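Local structure of ORF115 (WSSV285) (Wsv230) (Shrimp white spot syndrome virus, 2ZUG) at residues Thr29-Arg34 with Cys46-Ser51; Leu11-Asp16 with Glu72-Ile77; Asp15-Tyr20 with Arg41-Cys46. The protein probably acts as a dimeric DNA mimic that binds histones and thereby disrupts nucleosome assembly during white spot syndrome virus infection of shrimp. All coordinates share one frame; numbering follows the deposited sequence.

Contact 1. Residues Thr29-Arg34 with Cys46-Ser51; sequences TVEAVR and CLKQGS
Glu31 and Ala32 both turn their backbone N-H groups onto one acceptor, Cys46 O: Glu31 N lies 2.9 Å from Cys46 O and in the plane of that carbonyl, while Ala32 N, 3.1 Å from Cys46 O, makes the straighter bond at 168°. In return Cys46 N donates to Ala32 O at 3.0 Å. One strand thus spends two residues where the other spends one, a classic beta bulge in the antiparallel hairpin of strands 30-35 and 42-47. Just before the bulge, Lys48 N reaches Thr29 O at 2.7 Å, and the strands part into loop. The packed side belongs to Val30 and Leu47. Their backbones pair closely but their side chains diverge, the closest approach being Val30 CG2 to Leu47 CD2, 4.3 Å; Phe53 of strand 53-55 packs on both. Glu31 and Lys48 are the solvent-exposed pair. Glu31, with CG anti to its own amide nitrogen (chi1 -164°), crosses Lys48 obliquely, Glu31 CB lying 3.7 Å from Lys48 CG. The contact is aliphatic: Lys48 NZ bonds to Asp28 O, and the Glu31 carboxylate instead approaches Arg34 of the second subunit in a long, weak ion pair; that Arg34 also packs on Cys46. At the loop end, Thr29 CG2 rests on Ser51 CB at 3.9 Å, and Ser51 OG bonds weakly back to Lys48 O.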
loop_
_atom_site.group_PDB
_atom_site.type_symbol
_atom_site.label_atom_id
_atom_site.label_comp_id
_atom_site.label_asym_id
_atom_site.label_seq_id
_atom_site.Cartn_x
_atom_site.Cartn_y
_atom_site.Cartn_z
ATOM N N THR A 29 14.361 -6.493 -5.473
ATOM C CA THR A 29 14.164 -5.911 -4.174
ATOM C C THR A 29 12.680 -5.560 -4.000
ATOM O O THR A 29 12.176 -5.462 -2.882
ATOM C CB THR A 29 14.974 -4.657 -4.015
ATOM O OG1 THR A 29 14.839 -3.854 -5.200
ATOM C CG2 THR A 29 16.419 -4.995 -3.738
ATOM N N VAL A 30 11.977 -5.364 -5.110
ATOM C CA VAL A 30 10.561 -5.047 -5.052
ATOM C C VAL A 30 9.757 -6.303 -4.798
ATOM O O VAL A 30 9.948 -7.313 -5.461
ATOM C CB VAL A 30 10.102 -4.448 -6.354
ATOM C CG1 VAL A 30 8.586 -4.338 -6.382
ATOM C CG2 VAL A 30 10.741 -3.127 -6.522
ATOM N N GLU A 31 8.828 -6.226 -3.857
ATOM C CA GLU A 31 8.014 -7.376 -3.527
ATOM C C GLU A 31 6.698 -7.361 -4.263
ATOM O O GLU A 31 6.256 -8.375 -4.800
ATOM C CB GLU A 31 7.772 -7.395 -2.048
ATOM C CG GLU A 31 7.281 -8.709 -1.559
ATOM C CD GLU A 31 6.851 -8.619 -0.104
ATOM O OE1 GLU A 31 7.627 -8.050 0.732
ATOM O OE2 GLU A 31 5.726 -9.115 0.196
ATOM N N ALA A 32 6.054 -6.209 -4.288
ATOM C CA ALA A 32 4.795 -6.103 -5.010
ATOM C C ALA A 32 4.569 -4.676 -5.442
ATOM O O ALA A 32 5.244 -3.745 -4.983
ATOM C CB ALA A 32 3.631 -6.581 -4.151
ATOM N N VAL A 33 3.590 -4.508 -6.309
ATOM C CA VAL A 33 3.274 -3.195 -6.828
ATOM C C VAL A 33 1.753 -3.099 -6.937
ATOM O O VAL A 33 1.101 -4.107 -7.210
ATOM C CB VAL A 33 4.008 -3.040 -8.171
ATOM C CG1 VAL A 33 3.125 -2.459 -9.213
ATOM C CG2 VAL A 33 5.240 -2.182 -7.952
ATOM N N ARG A 34 1.165 -1.922 -6.708
ATOM C CA ARG A 34 -0.308 -1.829 -6.772
ATOM C C ARG A 34 -0.786 -0.474 -7.228
ATOM O O ARG A 34 -0.377 0.527 -6.654
ATOM C CB ARG A 34 -0.916 -2.095 -5.386
ATOM C CG ARG A 34 -2.238 -2.822 -5.402
ATOM C CD ARG A 34 -2.778 -3.003 -3.984
ATOM N NE ARG A 34 -3.978 -3.848 -3.951
ATOM C CZ ARG A 34 -4.005 -5.109 -4.376
ATOM N NH1 ARG A 34 -2.897 -5.667 -4.863
ATOM N NH2 ARG A 34 -5.125 -5.816 -4.318
ATOM N N CYS A 46 5.886 -1.697 -2.824
ATOM C CA CYS A 46 6.209 -2.236 -1.504
ATOM C C CYS A 46 7.464 -3.150 -1.700
ATOM O O CYS A 46 7.486 -4.018 -2.578
ATOM C CB CYS A 46 4.958 -2.994 -0.904
ATOM S SG CYS A 46 3.179 -2.437 -1.425
ATOM N N LEU A 47 8.503 -2.915 -0.900
ATOM C CA LEU A 47 9.772 -3.662 -0.956
ATOM C C LEU A 47 9.872 -4.975 -0.159
ATOM O O LEU A 47 9.219 -5.134 0.861
ATOM C CB LEU A 47 10.902 -2.770 -0.457
ATOM C CG LEU A 47 10.897 -1.377 -1.065
ATOM C CD1 LEU A 47 11.993 -0.509 -0.462
ATOM C CD2 LEU A 47 11.090 -1.520 -2.556
ATOM N N LYS A 48 10.704 -5.912 -0.612
ATOM C CA LYS A 48 10.913 -7.156 0.123
ATOM C C LYS A 48 11.597 -6.778 1.451
ATOM O O LYS A 48 12.383 -5.823 1.517
ATOM C CB LYS A 48 11.824 -8.116 -0.660
ATOM C CG LYS A 48 11.134 -8.906 -1.774
ATOM C CD LYS A 48 12.122 -9.742 -2.621
ATOM C CE LYS A 48 11.409 -10.451 -3.797
ATOM N NZ LYS A 48 12.255 -10.934 -4.980
ATOM N N GLN A 49 11.295 -7.530 2.506
ATOM C CA GLN A 49 11.874 -7.278 3.823
ATOM C C GLN A 49 13.400 -7.249 3.823
ATOM O O GLN A 49 14.059 -8.094 3.217
ATOM C CB GLN A 49 11.408 -8.340 4.800
ATOM C CG GLN A 49 11.920 -8.128 6.234
ATOM C CD GLN A 49 11.827 -9.413 7.080
ATOM O OE1 GLN A 49 12.578 -10.380 6.854
ATOM N NE2 GLN A 49 10.897 -9.430 8.044
ATOM N N GLY A 50 13.973 -6.279 4.521
ATOM C CA GLY A 50 15.423 -6.185 4.561
ATOM C C GLY A 50 16.004 -5.509 3.331
ATOM O O GLY A 50 16.978 -4.748 3.427
ATOM N N SER A 51 15.393 -5.758 2.175
ATOM C CA SER A 51 15.873 -5.192 0.928
ATOM C C SER A 51 15.985 -3.679 0.894
ATOM O O SER A 51 15.307 -2.956 1.618
ATOM C CB SER A 51 14.975 -5.644 -0.204
ATOM O OG SER A 51 14.786 -7.038 -0.128
#

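Contact 2. Residues Leu11-Asp16 with Glu72-Ile77; sequences LLVGDD and EIQPMI
The flat peptide groups of Val13 and Glu72 meet edge-on: Val13 N reaches Glu72 O at 2.9 Å in the plane of that carbonyl, with a nearly straight bond (172°). Leu11 N points almost head-on at the Gln74 carbonyl, with Leu11 N to Gln74 O at 2.7 Å, whereas Gln74 N comes to Leu11 O at 3.0 Å from a position tilted 32° out of the carbonyl plane. Between these bonds, CA-H groups of Leu12 and Ile73 lean on Glu72 O and Leu11 O. The Gln74 side-chain amide is modelled implausibly close to Val13, so how those two fit is doubtful. On the face carrying Leu12 and Ile73, the two side chains run side by side in the same direction and touch through Leu12 CD2 and Ile73 CG1 (3.9 Å). Buried Leu11, on the face it shares with Val13, Glu72 and Gln74, crosses selenomethionine Met76 of the following loop at about a right angle. With Leu11 CG anti to the carbonyl carbon (chi1 -47°), its CD2 is brought against Met76 CG. Pro79 of the second subunit packs on Leu11 and Gln74, and Met44 of that subunit on Met76. This is a short antiparallel pairing at the margin of a four-stranded sheet, where strand 72-74 flanks strand 10-13.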
loop_
_atom_site.group_PDB
_atom_site.type_symbol
_atom_site.label_atom_id
_atom_site.label_comp_id
_atom_site.label_asym_id
_atom_site.label_seq_id
_atom_site.Cartn_x
_atom_site.Cartn_y
_atom_site.Cartn_z
ATOM N N LEU A 11 5.989 5.557 -3.673
ATOM C CA LEU A 11 5.057 5.620 -4.782
ATOM C C LEU A 11 5.678 6.084 -6.085
ATOM O O LEU A 11 6.689 6.776 -6.101
ATOM C CB LEU A 11 3.902 6.567 -4.450
ATOM C CG LEU A 11 3.196 6.466 -3.100
ATOM C CD1 LEU A 11 2.308 7.683 -2.949
ATOM C CD2 LEU A 11 2.411 5.158 -2.998
ATOM N N LEU A 12 5.029 5.692 -7.174
ATOM C CA LEU A 12 5.418 6.066 -8.519
ATOM C C LEU A 12 4.258 6.896 -9.045
ATOM O O LEU A 12 3.136 6.412 -9.147
ATOM C CB LEU A 12 5.559 4.848 -9.431
ATOM C CG LEU A 12 6.741 3.907 -9.265
ATOM C CD1 LEU A 12 6.689 2.910 -10.370
ATOM C CD2 LEU A 12 8.033 4.657 -9.294
ATOM N N VAL A 13 4.521 8.143 -9.400
ATOM C CA VAL A 13 3.461 8.985 -9.904
ATOM C C VAL A 13 3.828 9.428 -11.287
ATOM O O VAL A 13 4.878 10.027 -11.466
ATOM C CB VAL A 13 3.295 10.225 -9.035
ATOM C CG1 VAL A 13 1.897 10.766 -9.223
ATOM C CG2 VAL A 13 3.591 9.892 -7.558
ATOM N N GLY A 14 2.973 9.144 -12.261
ATOM C CA GLY A 14 3.293 9.558 -13.609
ATOM C C GLY A 14 2.080 9.575 -14.498
ATOM O O GLY A 14 1.065 8.974 -14.158
ATOM N N ASP A 15 2.188 10.257 -15.641
ATOM C CA ASP A 15 1.078 10.366 -16.585
ATOM C C ASP A 15 1.012 9.177 -17.513
ATOM O O ASP A 15 0.032 8.988 -18.237
ATOM C CB ASP A 15 1.184 11.658 -17.401
ATOM C CG ASP A 15 1.129 12.909 -16.520
ATOM O OD1 ASP A 15 0.524 12.833 -15.407
ATOM O OD2 ASP A 15 1.682 13.964 -16.945
ATOM N N ASP A 16 2.071 8.380 -17.516
ATOM C CA ASP A 16 2.058 7.198 -18.337
ATOM C C ASP A 16 2.536 6.074 -17.471
ATOM O O ASP A 16 3.738 5.919 -17.270
ATOM C CB ASP A 16 2.980 7.322 -19.520
ATOM C CG ASP A 16 2.887 6.124 -20.412
ATOM O OD1 ASP A 16 2.237 5.129 -19.966
ATOM O OD2 ASP A 16 3.456 6.181 -21.537
ATOM N N GLU A 72 7.667 10.207 -11.344
ATOM C CA GLU A 72 8.269 10.819 -10.176
ATOM C C GLU A 72 8.169 9.833 -9.022
ATOM O O GLU A 72 7.204 9.090 -8.918
ATOM C CB GLU A 72 7.511 12.090 -9.851
ATOM C CG GLU A 72 8.361 13.225 -9.353
ATOM C CD GLU A 72 7.537 14.503 -9.156
ATOM O OE1 GLU A 72 6.722 14.569 -8.191
ATOM O OE2 GLU A 72 7.702 15.440 -9.981
ATOM N N ILE A 73 9.173 9.806 -8.164
ATOM C CA ILE A 73 9.135 8.886 -7.041
ATOM C C ILE A 73 8.874 9.698 -5.792
ATOM O O ILE A 73 9.676 10.564 -5.440
ATOM C CB ILE A 73 10.466 8.125 -6.873
ATOM C CG1 ILE A 73 10.708 7.235 -8.088
ATOM C CG2 ILE A 73 10.440 7.287 -5.600
ATOM C CD1 ILE A 73 12.108 6.680 -8.157
ATOM N N GLN A 74 7.754 9.421 -5.125
ATOM C CA GLN A 74 7.387 10.153 -3.916
ATOM C C GLN A 74 7.146 9.196 -2.763
ATOM O O GLN A 74 6.895 7.994 -2.980
ATOM C CB GLN A 74 6.121 10.958 -4.172
ATOM C CG GLN A 74 6.222 11.878 -5.348
ATOM C CD GLN A 74 4.886 12.503 -5.676
ATOM O OE1 GLN A 74 4.187 12.990 -4.776
ATOM N NE2 GLN A 74 4.515 12.506 -6.962
ATOM N N PRO A 75 7.245 9.706 -1.519
ATOM C CA PRO A 75 7.023 8.883 -0.326
ATOM C C PRO A 75 5.553 8.540 -0.179
ATOM O O PRO A 75 4.687 9.154 -0.815
ATOM C CB PRO A 75 7.529 9.768 0.814
ATOM C CG PRO A 75 7.416 11.144 0.274
ATOM C CD PRO A 75 7.849 10.996 -1.152
HETATM N N MSE A 76 5.259 7.536 0.632
HETATM C CA MSE A 76 3.867 7.195 0.823
HETATM C C MSE A 76 3.342 8.151 1.862
HETATM O O MSE A 76 4.094 8.677 2.679
HETATM C CB MSE A 76 3.706 5.752 1.272
HETATM C CG MSE A 76 3.844 4.807 0.116
HETATM SE SE MSE A 76 3.238 3.002 0.499
HETATM C CE MSE A 76 4.102 2.792 2.283
ATOM N N ILE A 77 2.049 8.397 1.819
ATOM C CA ILE A 77 1.478 9.323 2.762
ATOM C C ILE A 77 0.476 8.593 3.621
ATOM O O ILE A 77 -0.229 7.713 3.135
ATOM C CB ILE A 77 0.734 10.486 2.036
ATOM C CG1 ILE A 77 1.303 10.704 0.644
ATOM C CG2 ILE A 77 0.923 11.782 2.792
ATOM C CD1 ILE A 77 0.482 11.655 -0.167
#

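Contact 3. Residues Asp15-Tyr20 with Arg41-Cys46; sequences DDTSRY and RVYMVC
Between Asp15 and Thr17, which touch Arg41, just before strand 42-47, and Tyr43 on it, Asp16 OD1 is gripped twice by one residue. Ser18 OG donates to Asp16 OD1 at 2.7 Å through the syn lone pair, and Ser18 N meets Asp16 OD1 at 3.0 Å nearly along the C-O axis. This Asx turn runs into a type I turn from Thr17 to Tyr20, where helix 20-25 begins. The turn presents Thr17 to the strand: Thr17 CB sits 3.7 Å from Tyr43 CE1. Tyr20, with Thr17 CA over one face of its ring, toward the rim, points to the same aromatic. The two tyrosine rings are oblique, their planes at 54° and their centroids 5.7 Å apart, with Tyr20 CD2 against Tyr43 CD1. At the exposed end, Asp15 and Arg41 lie side by side; Asp15 OD1 rests on aliphatic Arg41 CD at 3.6 Å but stays 4.5 Å from Arg41 NH1, and Arg41 forms its salt bridge with Asp39 instead. Thr70 OG1 and Asp68 tie the loop through Asp15 N and Tyr20 OH. Between these two segments no hydrogen bond forms, so packing joins them, with charge attraction probably adding only a little.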
loop_
_atom_site.group_PDB
_atom_site.type_symbol
_atom_site.label_atom_id
_atom_site.label_comp_id
_atom_site.label_asym_id
_atom_site.label_seq_id
_atom_site.Cartn_x
_atom_site.Cartn_y
_atom_site.Cartn_z
ATOM N N ASP A 15 2.188 10.257 -15.641
ATOM C CA ASP A 15 1.078 10.366 -16.585
ATOM C C ASP A 15 1.012 9.177 -17.513
ATOM O O ASP A 15 0.032 8.988 -18.237
ATOM C CB ASP A 15 1.184 11.658 -17.401
ATOM C CG ASP A 15 1.129 12.909 -16.520
ATOM O OD1 ASP A 15 0.524 12.833 -15.407
ATOM O OD2 ASP A 15 1.682 13.964 -16.945
ATOM N N ASP A 16 2.071 8.380 -17.516
ATOM C CA ASP A 16 2.058 7.198 -18.337
ATOM C C ASP A 16 2.536 6.074 -17.471
ATOM O O ASP A 16 3.738 5.919 -17.270
ATOM C CB ASP A 16 2.980 7.322 -19.520
ATOM C CG ASP A 16 2.887 6.124 -20.412
ATOM O OD1 ASP A 16 2.237 5.129 -19.966
ATOM O OD2 ASP A 16 3.456 6.181 -21.537
ATOM N N THR A 17 1.585 5.295 -16.964
ATOM C CA THR A 17 1.886 4.179 -16.089
ATOM C C THR A 17 1.765 2.838 -16.788
ATOM O O THR A 17 1.867 1.796 -16.142
ATOM C CB THR A 17 0.962 4.174 -14.863
ATOM O OG1 THR A 17 -0.408 4.046 -15.270
ATOM C CG2 THR A 17 1.149 5.454 -14.081
ATOM N N SER A 18 1.593 2.856 -18.108
ATOM C CA SER A 18 1.428 1.605 -18.841
ATOM C C SER A 18 2.536 0.571 -18.726
ATOM O O SER A 18 2.301 -0.590 -19.059
ATOM C CB SER A 18 1.160 1.874 -20.318
ATOM O OG SER A 18 2.188 2.642 -20.890
ATOM N N ARG A 19 3.731 0.957 -18.271
ATOM C CA ARG A 19 4.815 -0.025 -18.145
ATOM C C ARG A 19 5.344 -0.212 -16.731
ATOM O O ARG A 19 6.216 -1.041 -16.493
ATOM C CB ARG A 19 5.994 0.341 -19.053
ATOM C CG ARG A 19 5.844 -0.064 -20.499
ATOM C CD ARG A 19 7.197 -0.119 -21.211
ATOM N NE ARG A 19 7.022 -0.475 -22.623
ATOM C CZ ARG A 19 6.499 -1.630 -23.071
ATOM N NH1 ARG A 19 6.102 -2.577 -22.215
ATOM N NH2 ARG A 19 6.323 -1.826 -24.387
ATOM N N TYR A 20 4.810 0.555 -15.797
ATOM C CA TYR A 20 5.244 0.504 -14.413
ATOM C C TYR A 20 5.392 -0.871 -13.795
ATOM O O TYR A 20 6.447 -1.211 -13.270
ATOM C CB TYR A 20 4.288 1.315 -13.560
ATOM C CG TYR A 20 4.464 2.792 -13.697
ATOM C CD1 TYR A 20 4.873 3.364 -14.898
ATOM C CD2 TYR A 20 4.190 3.632 -12.629
ATOM C CE1 TYR A 20 5.002 4.734 -15.033
ATOM C CE2 TYR A 20 4.312 5.020 -12.750
ATOM C CZ TYR A 20 4.718 5.562 -13.956
ATOM O OH TYR A 20 4.821 6.934 -14.067
ATOM N N ARG A 41 -2.716 7.767 -11.744
ATOM C CA ARG A 41 -1.338 8.149 -11.921
ATOM C C ARG A 41 -0.471 7.667 -10.782
ATOM O O ARG A 41 0.732 7.996 -10.740
ATOM C CB ARG A 41 -1.247 9.663 -12.057
ATOM C CG ARG A 41 -2.030 10.195 -13.260
ATOM C CD ARG A 41 -2.088 11.696 -13.210
ATOM N NE ARG A 41 -2.746 12.122 -11.975
ATOM C CZ ARG A 41 -2.809 13.381 -11.544
ATOM N NH1 ARG A 41 -2.250 14.369 -12.244
ATOM N NH2 ARG A 41 -3.436 13.650 -10.407
ATOM N N VAL A 42 -1.073 6.889 -9.869
ATOM C CA VAL A 42 -0.338 6.357 -8.715
ATOM C C VAL A 42 -0.199 4.840 -8.595
ATOM O O VAL A 42 -1.116 4.082 -8.881
ATOM C CB VAL A 42 -0.916 6.871 -7.376
ATOM C CG1 VAL A 42 -0.108 6.324 -6.188
ATOM C CG2 VAL A 42 -0.864 8.370 -7.348
ATOM N N TYR A 43 0.989 4.425 -8.172
ATOM C CA TYR A 43 1.330 3.038 -7.920
ATOM C C TYR A 43 2.149 2.970 -6.648
ATOM O O TYR A 43 3.098 3.746 -6.431
ATOM C CB TYR A 43 2.153 2.453 -9.035
ATOM C CG TYR A 43 1.346 1.816 -10.096
ATOM C CD1 TYR A 43 0.626 2.581 -11.006
ATOM C CD2 TYR A 43 1.330 0.441 -10.226
ATOM C CE1 TYR A 43 -0.095 1.976 -12.042
ATOM C CE2 TYR A 43 0.617 -0.177 -11.247
ATOM C CZ TYR A 43 -0.086 0.595 -12.147
ATOM O OH TYR A 43 -0.765 -0.034 -13.153
HETATM N N MSE A 44 1.763 2.037 -5.792
HETATM C CA MSE A 44 2.475 1.842 -4.562
HETATM C C MSE A 44 3.474 0.742 -4.867
HETATM O O MSE A 44 3.154 -0.258 -5.555
HETATM C CB MSE A 44 1.535 1.367 -3.483
HETATM C CG MSE A 44 0.291 2.231 -3.306
HETATM SE SE MSE A 44 -1.256 1.194 -2.600
HETATM C CE MSE A 44 -0.541 0.729 -0.780
ATOM N N VAL A 45 4.689 0.949 -4.376
ATOM C CA VAL A 45 5.758 -0.009 -4.535
ATOM C C VAL A 45 6.143 -0.431 -3.130
ATOM O O VAL A 45 6.644 0.375 -2.336
ATOM C CB VAL A 45 6.973 0.631 -5.239
ATOM C CG1 VAL A 45 8.119 -0.375 -5.344
ATOM C CG2 VAL A 45 6.555 1.126 -6.597
ATOM N N CYS A 46 5.886 -1.697 -2.824
ATOM C CA CYS A 46 6.209 -2.236 -1.504
ATOM C C CYS A 46 7.464 -3.150 -1.700
ATOM O O CYS A 46 7.486 -4.018 -2.578
ATOM C CB CYS A 46 4.958 -2.994 -0.904
ATOM S SG CYS A 46 3.179 -2.437 -1.425
#

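How the contacts relate
All three contacts reach one antiparallel sheet, of four strands within this chain, ordered 30-35, 42-47, 10-13, 72-74. Contacts 1 and 2 pair its two outermost strands with their inner neighbours, on opposite sides of the chain's centre, and rely on backbone bonds. Contact 3 instead lays a loop against strand 42-47 mainly by side chains. It touches both others: Arg34 O and Met44 N, 2.8 Å apart, probably bond, as do Leu12 N and Tyr43 O at the same distance. All three are partly buried and reach the second subunit. The centre of contact 2 lies about 6 Å from the chain's centre, that of contact 3 about 7 Å and that of contact 1, with four of nine touching residues exposed, about 10 Å.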